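Local structure of nicotinate-nucleotide diphosphorylase (Carboxylating) (Streptococcus pyogenes GA06023, 5HUO) at residues 41-44 against 45-49; 127-130 against 131-135. The protein probably catalyses the transfer of a phosphoribosyl group to quinolinate, releasing carbon dioxide and diphosphate and yielding nicotinate ribonucleotide for NAD synthesis. All blocks are in the same frame, centred on the assembly; numbering follows the deposited sequence.

Interaction 1 of 2, residues 41-44 against 45-49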
loop_
_atom_site.group_PDB
_atom_site.type_symbol
_atom_site.label_atom_id
_atom_site.label_comp_id
_atom_site.label_asym_id
_atom_site.label_seq_id
_atom_site.Cartn_x
_atom_site.Cartn_y
_atom_site.Cartn_z
ATOM N N THR A 41 7.329 4.365 7.554
ATOM C CA THR A 41 7.071 5.748 8.011
ATOM C C THR A 41 8.123 6.722 7.504
ATOM O O THR A 41 7.802 7.812 7.006
ATOM C CB THR A 41 7.090 5.824 9.553
ATOM O OG1 THR A 41 6.111 4.976 10.093
ATOM C CG2 THR A 41 6.828 7.173 10.026
ATOM N N LEU A 42 9.388 6.325 7.601
ATOM C CA LEU A 42 10.492 7.181 7.102
ATOM C C LEU A 42 10.491 7.339 5.579
ATOM O O LEU A 42 10.673 8.419 5.061
ATOM C CB LEU A 42 11.849 6.666 7.531
ATOM C CG LEU A 42 12.155 6.397 9.014
ATOM C CD1 LEU A 42 13.636 6.470 9.254
ATOM C CD2 LEU A 42 11.464 7.308 9.943
ATOM N N LYS A 43 10.200 6.253 4.874
ATOM C CA LYS A 43 10.039 6.346 3.442
ATOM C C LYS A 43 8.954 7.360 3.085
ATOM O O LYS A 43 9.116 8.168 2.175
ATOM C CB LYS A 43 9.709 5.013 2.826
ATOM C CG LYS A 43 10.931 4.143 2.737
ATOM C CD LYS A 43 10.664 2.933 1.848
ATOM C CE LYS A 43 10.860 1.635 2.586
ATOM N NZ LYS A 43 11.087 0.566 1.584
ATOM N N ALA A 44 7.819 7.253 3.756
ATOM C CA ALA A 44 6.711 8.117 3.451
ATOM C C ALA A 44 7.143 9.549 3.631
ATOM O O ALA A 44 6.746 10.451 2.879
ATOM C CB ALA A 44 5.513 7.772 4.318
ATOM N N ALA A 45 7.926 9.748 4.663
ATOM C CA ALA A 45 8.364 11.086 5.027
ATOM C C ALA A 45 9.301 11.670 3.974
ATOM O O ALA A 45 9.256 12.878 3.685
ATOM C CB ALA A 45 9.027 11.095 6.414
ATOM N N LEU A 46 10.174 10.817 3.466
ATOM C CA LEU A 46 11.112 11.207 2.416
ATOM C C LEU A 46 10.369 11.572 1.155
ATOM O O LEU A 46 10.669 12.569 0.511
ATOM C CB LEU A 46 12.069 10.093 2.091
ATOM C CG LEU A 46 13.257 10.023 3.066
ATOM C CD1 LEU A 46 14.123 8.823 2.818
ATOM C CD2 LEU A 46 14.101 11.287 2.972
ATOM N N ARG A 47 9.363 10.783 0.845
ATOM C CA ARG A 47 8.535 11.012 -0.318
ATOM C C ARG A 47 7.704 12.261 -0.207
ATOM O O ARG A 47 7.397 12.895 -1.208
ATOM C CB ARG A 47 7.664 9.805 -0.587
ATOM C CG ARG A 47 8.476 8.549 -0.846
ATOM C CD ARG A 47 7.839 7.596 -1.820
ATOM N NE ARG A 47 8.812 6.681 -2.424
ATOM C CZ ARG A 47 9.186 5.504 -1.907
ATOM N NH1 ARG A 47 8.679 5.059 -0.749
ATOM N NH2 ARG A 47 10.082 4.770 -2.548
ATOM N N GLU A 48 7.353 12.627 1.007
ATOM C CA GLU A 48 6.615 13.864 1.279
ATOM C C GLU A 48 7.444 15.093 0.979
ATOM O O GLU A 48 6.953 16.042 0.423
ATOM C CB GLU A 48 6.208 13.919 2.742
ATOM C CG GLU A 48 5.343 15.098 3.191
ATOM C CD GLU A 48 5.099 15.113 4.679
ATOM O OE1 GLU A 48 3.921 15.207 5.105
ATOM O OE2 GLU A 48 6.086 15.005 5.445
ATOM N N ASP A 49 8.718 15.017 1.302
ATOM C CA ASP A 49 9.676 16.112 1.124
ATOM C C ASP A 49 10.304 16.144 -0.296
ATOM O O ASP A 49 10.990 17.111 -0.621
ATOM C CB ASP A 49 10.807 15.966 2.162
ATOM C CG ASP A 49 11.516 17.278 2.481
ATOM O OD1 ASP A 49 10.907 18.335 2.409
ATOM O OD2 ASP A 49 12.706 17.228 2.875
#
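Two successive turns of the alpha-helix 35-49 meet here, with Lys43 and Arg47 side by side, one turn apart on one flank. Four backbone i to i+4 hydrogen bonds carry the helix: Ala45 N to Thr41 O, Leu46 N to Leu42 O, Arg47 N to Lys43 O at 2.9 Å, and Glu48 N to Ala44 O. The side chains of Lys43 and Arg47 run alongside each other and point the same way. Arg47 has CG beside its own backbone N (chi1 -60°) and bends at chi2, which folds the chain back along the lysine until NH1 lies 3.7 Å from Lys43 CB and 3.9 Å from Lys43 CD. The approach is through the aliphatic part of the lysine, for Lys43 NZ stays 5.6 Å from Arg47 NH1. The other guanidinium nitrogen, NH2, donates to Phe36 O of a third subunit, and the ring of that same Phe36 forms a cation-pi pair with Arg47. On another side of the helix, Glu48 accepts backbone N-H groups of Asn169 and Arg171 from a second subunit. Lysine methylenes thus make the contact, and the separation of the charged ends probably moderates the repulsion between like charges, perhaps eased further for Arg47 by its partners across the subunit boundary.

Interaction 2 of 2, residues 127-130 against 131-135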
loop_
_atom_site.group_PDB
_atom_site.type_symbol
_atom_site.label_atom_id
_atom_site.label_comp_id
_atom_site.label_asym_id
_atom_site.label_seq_id
_atom_site.Cartn_x
_atom_site.Cartn_y
_atom_site.Cartn_z
ATOM N N THR A 127 19.820 16.270 0.855
ATOM C CA THR A 127 18.463 15.957 0.557
ATOM C C THR A 127 17.807 15.295 1.748
ATOM O O THR A 127 16.614 15.457 1.978
ATOM C CB THR A 127 18.383 15.057 -0.711
ATOM O OG1 THR A 127 18.844 15.824 -1.817
ATOM C CG2 THR A 127 16.981 14.638 -1.031
ATOM N N CYS A 128 18.541 14.453 2.450
ATOM C CA CYS A 128 17.966 13.733 3.622
ATOM C C CYS A 128 17.902 14.540 4.934
ATOM O O CYS A 128 17.259 14.116 5.872
ATOM C CB CYS A 128 18.733 12.443 3.904
ATOM S SG CYS A 128 18.434 11.189 2.689
ATOM N N GLU A 129 18.598 15.653 4.973
ATOM C CA GLU A 129 18.831 16.395 6.197
ATOM C C GLU A 129 17.569 16.768 7.001
ATOM O O GLU A 129 17.434 16.440 8.159
ATOM C CB GLU A 129 19.622 17.634 5.848
ATOM C CG GLU A 129 19.663 18.732 6.900
ATOM C CD GLU A 129 20.474 19.953 6.420
ATOM O OE1 GLU A 129 20.390 21.009 7.096
ATOM O OE2 GLU A 129 21.184 19.842 5.359
ATOM N N ARG A 130 16.638 17.418 6.361
ATOM C CA ARG A 130 15.468 18.050 7.036
ATOM C C ARG A 130 14.564 16.981 7.617
ATOM O O ARG A 130 14.101 17.095 8.742
ATOM C CB ARG A 130 14.746 18.956 6.054
ATOM C CG ARG A 130 13.467 19.641 6.461
ATOM C CD ARG A 130 13.406 20.134 7.876
ATOM N NE ARG A 130 14.577 20.885 8.252
ATOM C CZ ARG A 130 15.068 20.977 9.495
ATOM N NH1 ARG A 130 14.504 20.361 10.551
ATOM N NH2 ARG A 130 16.179 21.671 9.677
ATOM N N VAL A 131 14.338 15.916 6.858
ATOM C CA VAL A 131 13.479 14.822 7.351
ATOM C C VAL A 131 14.112 14.144 8.550
ATOM O O VAL A 131 13.470 13.882 9.545
ATOM C CB VAL A 131 13.188 13.775 6.246
ATOM C CG1 VAL A 131 12.578 12.525 6.833
ATOM C CG2 VAL A 131 12.247 14.376 5.218
ATOM N N ALA A 132 15.392 13.881 8.417
ATOM C CA ALA A 132 16.142 13.265 9.494
ATOM C C ALA A 132 16.060 14.127 10.750
ATOM O O ALA A 132 15.690 13.632 11.819
ATOM C CB ALA A 132 17.556 13.025 9.121
ATOM N N LEU A 133 16.332 15.420 10.603
ATOM C CA LEU A 133 16.261 16.345 11.753
ATOM C C LEU A 133 14.877 16.472 12.344
ATOM O O LEU A 133 14.697 16.526 13.536
ATOM C CB LEU A 133 16.761 17.731 11.350
ATOM C CG LEU A 133 18.281 17.889 11.170
ATOM C CD1 LEU A 133 18.574 19.234 10.567
ATOM C CD2 LEU A 133 19.049 17.728 12.476
ATOM N N ASN A 134 13.892 16.534 11.489
ATOM C CA ASN A 134 12.509 16.599 11.938
ATOM C C ASN A 134 12.179 15.449 12.878
ATOM O O ASN A 134 11.567 15.657 13.924
ATOM C CB ASN A 134 11.544 16.614 10.756
ATOM C CG ASN A 134 11.487 17.973 10.053
ATOM O OD1 ASN A 134 12.068 18.936 10.510
ATOM N ND2 ASN A 134 10.773 18.051 8.950
ATOM N N PHE A 135 12.628 14.237 12.556
ATOM C CA PHE A 135 12.422 13.117 13.484
ATOM C C PHE A 135 13.189 13.372 14.764
ATOM O O PHE A 135 12.632 13.386 15.822
ATOM C CB PHE A 135 12.811 11.780 12.880
ATOM C CG PHE A 135 11.732 11.164 12.028
ATOM C CD1 PHE A 135 10.692 10.508 12.589
ATOM C CD2 PHE A 135 11.766 11.288 10.614
ATOM C CE1 PHE A 135 9.684 9.995 11.810
ATOM C CE2 PHE A 135 10.764 10.750 9.832
ATOM C CZ PHE A 135 9.719 10.099 10.440
#
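Asn134 OD1 receives a hydrogen bond of 2.8 Å from Arg130 NH1, one turn earlier on the same helix. The bond is nearly straight, with an N-H...O angle of 169°, and the oxygen lies in the guanidinium plane, at its edge. Seen from the amide the fit is less regular: the donor stands 35° out of the carbonyl plane, away from the lone-pair directions, and the two flat groups are inclined to each other by 43°. Arg130 reaches this position by leaving the backbone with CG opposite its N and then bending at both chi2 and chi3, so that the chain curls over the next turn; its CD passes 3.2 Å from Asn134 OD1. The other end of the amide is held as well, since Asn134 ND2 donates to Arg164 O of a second subunit, and the two bonds together should fix the rotation of the amide group. Leu133 runs across the arginine at about a right angle, its CD1 3.5 Å from Arg130 NH2. The same methyl group meets Glu129 CG at 3.9 Å, where the glutamate and leucine chains lie side by side. Beneath these groups the backbone keeps the regular i to i+4 hydrogen bonding of an alpha-helix, with Asn134 N bonded to Arg130 O, Leu133 N to Glu129 O and Ala132 N to Cys128 O. Backbone and side-chain bonds therefore join the same pair, Arg130 and Asn134, an i to i+4 side-chain hydrogen bond along an alpha-helix, here built into the long helix 122-153 where it faces another subunit.

Overall arrangement
Interaction 1 comes first along the chain, on helix 35-49, and interaction 2 follows on the long helix 122-153; their centres are about 10 Å apart, on the same side of the chain's centre. The two helices pack directly: Leu42 CD2 and Ala45 CB rest against the ring of Phe135, while Ala45 and Asp49 touch Val131. Helix 82-92 joins both, receiving Leu42 and Leu46 from one and Cys128 and Ala132 from the other. Both contacts also reach the second subunit, where Arg164 meets Asp49 as well as Arg130 and Asn134. This layer of helices thus serves both the interior of the chain and the assembly of the hexamer.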